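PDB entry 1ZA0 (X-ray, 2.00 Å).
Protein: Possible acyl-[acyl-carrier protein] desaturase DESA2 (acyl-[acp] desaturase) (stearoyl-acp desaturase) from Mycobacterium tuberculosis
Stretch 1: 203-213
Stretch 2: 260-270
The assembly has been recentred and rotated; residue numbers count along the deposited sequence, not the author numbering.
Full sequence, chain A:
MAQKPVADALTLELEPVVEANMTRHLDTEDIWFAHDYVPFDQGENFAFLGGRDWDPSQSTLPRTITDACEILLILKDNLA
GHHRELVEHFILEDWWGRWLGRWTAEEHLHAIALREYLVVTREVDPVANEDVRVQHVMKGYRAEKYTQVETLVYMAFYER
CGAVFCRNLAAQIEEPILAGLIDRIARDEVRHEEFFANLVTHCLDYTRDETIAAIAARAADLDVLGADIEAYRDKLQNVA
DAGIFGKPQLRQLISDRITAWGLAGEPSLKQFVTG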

# COMPACT_ATOMS: atom_id res chain seq x y z
N CYS A 203 6.67 -4.59 -20.66
CA CYS A 203 5.63 -5.47 -21.18
C CYS A 203 4.86 -4.82 -22.31
O CYS A 203 4.49 -5.49 -23.32
CB CYS A 203 4.62 -5.93 -20.11
SG CYS A 203 5.28 -6.94 -18.83
N LEU A 204 4.53 -3.53 -22.16
CA LEU A 204 3.92 -2.79 -23.23
C LEU A 204 4.78 -2.76 -24.50
O LEU A 204 4.22 -2.71 -25.57
CB LEU A 204 3.55 -1.34 -22.87
CG LEU A 204 2.25 -1.09 -22.14
CD1 LEU A 204 2.32 0.31 -21.48
CD2 LEU A 204 1.03 -1.26 -23.05
N ASP A 205 6.09 -2.73 -24.35
CA ASP A 205 7.04 -2.78 -25.49
C ASP A 205 7.20 -4.20 -26.15
O ASP A 205 7.21 -4.33 -27.37
CB ASP A 205 8.40 -2.29 -25.00
CG ASP A 205 8.37 -0.87 -24.49
OD1 ASP A 205 7.40 -0.16 -24.77
OD2 ASP A 205 9.24 -0.35 -23.80
N TYR A 206 7.29 -5.25 -25.33
CA TYR A 206 7.45 -6.62 -25.78
C TYR A 206 6.16 -7.29 -26.26
O TYR A 206 6.15 -7.98 -27.31
CB TYR A 206 8.12 -7.42 -24.66
CG TYR A 206 8.22 -8.94 -24.95
CD1 TYR A 206 8.89 -9.44 -26.10
CD2 TYR A 206 7.69 -9.87 -24.05
CE1 TYR A 206 8.99 -10.83 -26.34
CE2 TYR A 206 7.78 -11.25 -24.29
CZ TYR A 206 8.43 -11.72 -25.43
OH TYR A 206 8.52 -13.08 -25.56
N THR A 207 5.09 -7.12 -25.50
CA THR A 207 3.84 -7.80 -25.76
C THR A 207 2.64 -6.89 -25.56
O THR A 207 1.80 -7.02 -24.62
CB THR A 207 3.73 -9.14 -24.93
OG1 THR A 207 2.48 -9.76 -25.27
CG2 THR A 207 3.59 -8.85 -23.40
N ARG A 208 2.49 -5.97 -26.51
CA ARG A 208 1.59 -4.82 -26.36
C ARG A 208 0.11 -5.09 -26.10
O ARG A 208 -0.49 -4.50 -25.18
CB ARG A 208 1.73 -3.89 -27.60
CG ARG A 208 1.27 -2.53 -27.37
CD ARG A 208 1.21 -1.69 -28.62
NE ARG A 208 0.51 -0.43 -28.39
CZ ARG A 208 1.01 0.62 -27.76
NH1 ARG A 208 2.24 0.60 -27.31
NH2 ARG A 208 0.28 1.71 -27.60
N ASP A 209 -0.54 -5.90 -26.93
CA ASP A 209 -1.98 -5.94 -26.87
C ASP A 209 -2.42 -6.73 -25.65
O ASP A 209 -3.52 -6.52 -25.16
CB ASP A 209 -2.61 -6.57 -28.13
CG ASP A 209 -2.38 -5.76 -29.39
OD1 ASP A 209 -2.53 -4.52 -29.37
OD2 ASP A 209 -2.04 -6.32 -30.45
N GLU A 210 -1.59 -7.65 -25.22
CA GLU A 210 -1.76 -8.39 -23.97
C GLU A 210 -1.78 -7.41 -22.79
O GLU A 210 -2.72 -7.42 -21.98
CB GLU A 210 -0.59 -9.39 -23.81
CG GLU A 210 -0.90 -10.58 -22.93
CD GLU A 210 0.34 -11.35 -22.56
OE1 GLU A 210 0.33 -12.02 -21.49
OE2 GLU A 210 1.36 -11.28 -23.31
N THR A 211 -0.75 -6.55 -22.73
CA THR A 211 -0.58 -5.58 -21.65
C THR A 211 -1.73 -4.58 -21.62
O THR A 211 -2.34 -4.36 -20.59
CB THR A 211 0.82 -4.95 -21.75
OG1 THR A 211 1.81 -6.00 -21.77
CG2 THR A 211 1.17 -4.16 -20.47
N ILE A 212 -2.12 -4.07 -22.78
CA ILE A 212 -3.25 -3.18 -22.89
C ILE A 212 -4.55 -3.83 -22.39
O ILE A 212 -5.32 -3.19 -21.65
CB ILE A 212 -3.39 -2.57 -24.34
CG1 ILE A 212 -2.20 -1.63 -24.61
CG2 ILE A 212 -4.69 -1.80 -24.50
CD1 ILE A 212 -2.11 -1.05 -26.03
N ALA A 213 -4.78 -5.08 -22.78
CA ALA A 213 -5.96 -5.80 -22.34
C ALA A 213 -5.95 -5.99 -20.83
O ALA A 213 -6.97 -5.89 -20.23
CB ALA A 213 -6.05 -7.19 -23.03
N ALA A 260 0.27 8.06 -17.51
CA ALA A 260 1.69 7.99 -17.26
C ALA A 260 2.37 6.88 -18.11
O ALA A 260 3.57 6.96 -18.33
CB ALA A 260 1.96 7.76 -15.77
N TRP A 261 1.63 5.83 -18.51
CA TRP A 261 2.11 4.84 -19.51
C TRP A 261 2.00 5.32 -20.96
O TRP A 261 2.30 4.56 -21.88
CB TRP A 261 1.37 3.46 -19.37
CG TRP A 261 1.94 2.60 -18.22
CD1 TRP A 261 3.24 2.37 -17.92
CD2 TRP A 261 1.17 1.87 -17.28
NE1 TRP A 261 3.35 1.55 -16.83
CE2 TRP A 261 2.07 1.22 -16.42
CE3 TRP A 261 -0.20 1.71 -17.08
CZ2 TRP A 261 1.64 0.47 -15.35
CZ3 TRP A 261 -0.63 0.94 -16.09
CH2 TRP A 261 0.29 0.31 -15.20
N GLY A 262 1.47 6.51 -21.19
CA GLY A 262 1.41 7.07 -22.52
C GLY A 262 0.18 6.56 -23.24
O GLY A 262 0.06 6.67 -24.46
N LEU A 263 -0.75 6.01 -22.48
CA LEU A 263 -1.89 5.33 -23.09
C LEU A 263 -3.20 6.10 -23.05
O LEU A 263 -4.25 5.49 -23.21
CB LEU A 263 -2.09 3.95 -22.45
CG LEU A 263 -0.93 2.98 -22.63
CD1 LEU A 263 -1.11 1.74 -21.78
CD2 LEU A 263 -0.67 2.63 -24.12
N ALA A 264 -3.14 7.40 -22.76
CA ALA A 264 -4.35 8.18 -22.48
C ALA A 264 -5.35 8.19 -23.64
O ALA A 264 -6.55 8.20 -23.40
CB ALA A 264 -4.03 9.65 -22.05
N GLY A 265 -4.86 8.14 -24.88
CA GLY A 265 -5.71 8.13 -26.06
C GLY A 265 -5.88 6.77 -26.69
O GLY A 265 -6.42 6.64 -27.78
N GLU A 266 -5.35 5.74 -26.06
CA GLU A 266 -5.60 4.38 -26.48
C GLU A 266 -7.10 4.09 -26.50
O GLU A 266 -7.77 4.32 -25.49
CB GLU A 266 -4.90 3.44 -25.52
CG GLU A 266 -4.94 1.98 -25.86
CD GLU A 266 -4.26 1.66 -27.19
OE1 GLU A 266 -3.23 2.33 -27.56
OE2 GLU A 266 -4.77 0.74 -27.84
N PRO A 267 -7.66 3.67 -27.65
CA PRO A 267 -9.13 3.56 -27.78
C PRO A 267 -9.85 2.76 -26.66
O PRO A 267 -10.81 3.27 -26.13
CB PRO A 267 -9.33 2.88 -29.17
CG PRO A 267 -8.09 3.21 -29.96
CD PRO A 267 -6.97 3.32 -28.91
N SER A 268 -9.40 1.58 -26.32
CA SER A 268 -10.07 0.75 -25.29
C SER A 268 -9.87 1.19 -23.81
O SER A 268 -10.30 0.49 -22.87
CB SER A 268 -9.59 -0.68 -25.43
OG SER A 268 -8.31 -0.84 -24.84
N LEU A 269 -9.19 2.32 -23.60
CA LEU A 269 -8.89 2.82 -22.26
C LEU A 269 -9.34 4.26 -22.05
O LEU A 269 -9.26 4.75 -20.94
CB LEU A 269 -7.37 2.77 -21.98
CG LEU A 269 -6.65 1.42 -22.09
CD1 LEU A 269 -5.15 1.64 -21.96
CD2 LEU A 269 -7.17 0.42 -21.04
N LYS A 270 -9.77 4.96 -23.12
CA LYS A 270 -10.13 6.38 -23.02
C LYS A 270 -11.34 6.57 -22.09
O LYS A 270 -11.54 7.65 -21.55
CB LYS A 270 -10.37 7.02 -24.44

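The contact is built around two aliphatic side chains of the first stretch, Leu 204 and Ile 212, which are eight residues apart and whose CA-to-CB bonds both point toward the second stretch. They sit on two consecutive helices: the chain leaves helical geometry at Thr 207 and the second helix starts at Arg 208. Between Leu 204 and Ile 212 lies Leu 263. It adopts the m,t rotamer, and its two methyl groups reach both neighbours: CD1 of Leu 263 is 3.7 Å from CD1 of Leu 204, while CD2 of Leu 263 lies 4.4 Å from CD1 of Ile 212, a looser approach. A branched leucine suits this place because its forked end can touch two partners at once.

Leu 204 also packs against the base of Trp 261, with Leu 204 CD1 3.9 Å from Trp 261 CB. The tryptophan is buried, yet its polar NE1 is not left unsatisfied, since it is hydrogen-bonded elsewhere in the structure.

Ile 212 has the largest area covered in the contact, 84 Å² of the 315 Å² buried in all. CD1 of Ile 212 comes within 3.6 Å of CD of Glu 266, so the carboxylate end of an acidic residue packs on a methyl group. CG2 of Ile 212 also lies 4.0 Å from CG of Glu 266, so the glutamate's aliphatic stem, not just its carboxylate, packs on the isoleucine. A glutamate suits this place because it offers an apolar stem to Ile 212 and a charged end to Arg 208. CG2 of Ile 212 lies 3.8 Å from OG of Ser 268 and 4.3 Å from CD1 of Leu 269. Ser 268, exposed at the margin of the contact, has its CA 8.2 Å from the CA of Ile 212; its short polar side chain reaches the isoleucine while suiting an exposed site.

Toward the polar edge, Arg 208 starts with its CA-to-CB bond pointing sideways, but extended chi1 to chi3 angles, all t, carry its guanidinium to the second stretch. NH2 of Arg 208 forms a salt bridge with OE1 of Glu 266 at 3.6 Å, with the oxygen at the edge of the guanidinium, near its plane. The length suggests charge attraction rather than a tight pairing, and no hydrogen bond crosses between the stretches. The same NH2 of Arg 208 lies 3.7 Å from CD2 of Leu 263, so the charged group borders the apolar cluster.

Leu 263 and Glu 266 are the ends of a type I turn, with Glu 266 N bonded to Leu 263 O at 3.1 Å, and the side chains of both touch Arg 208 and Ile 212.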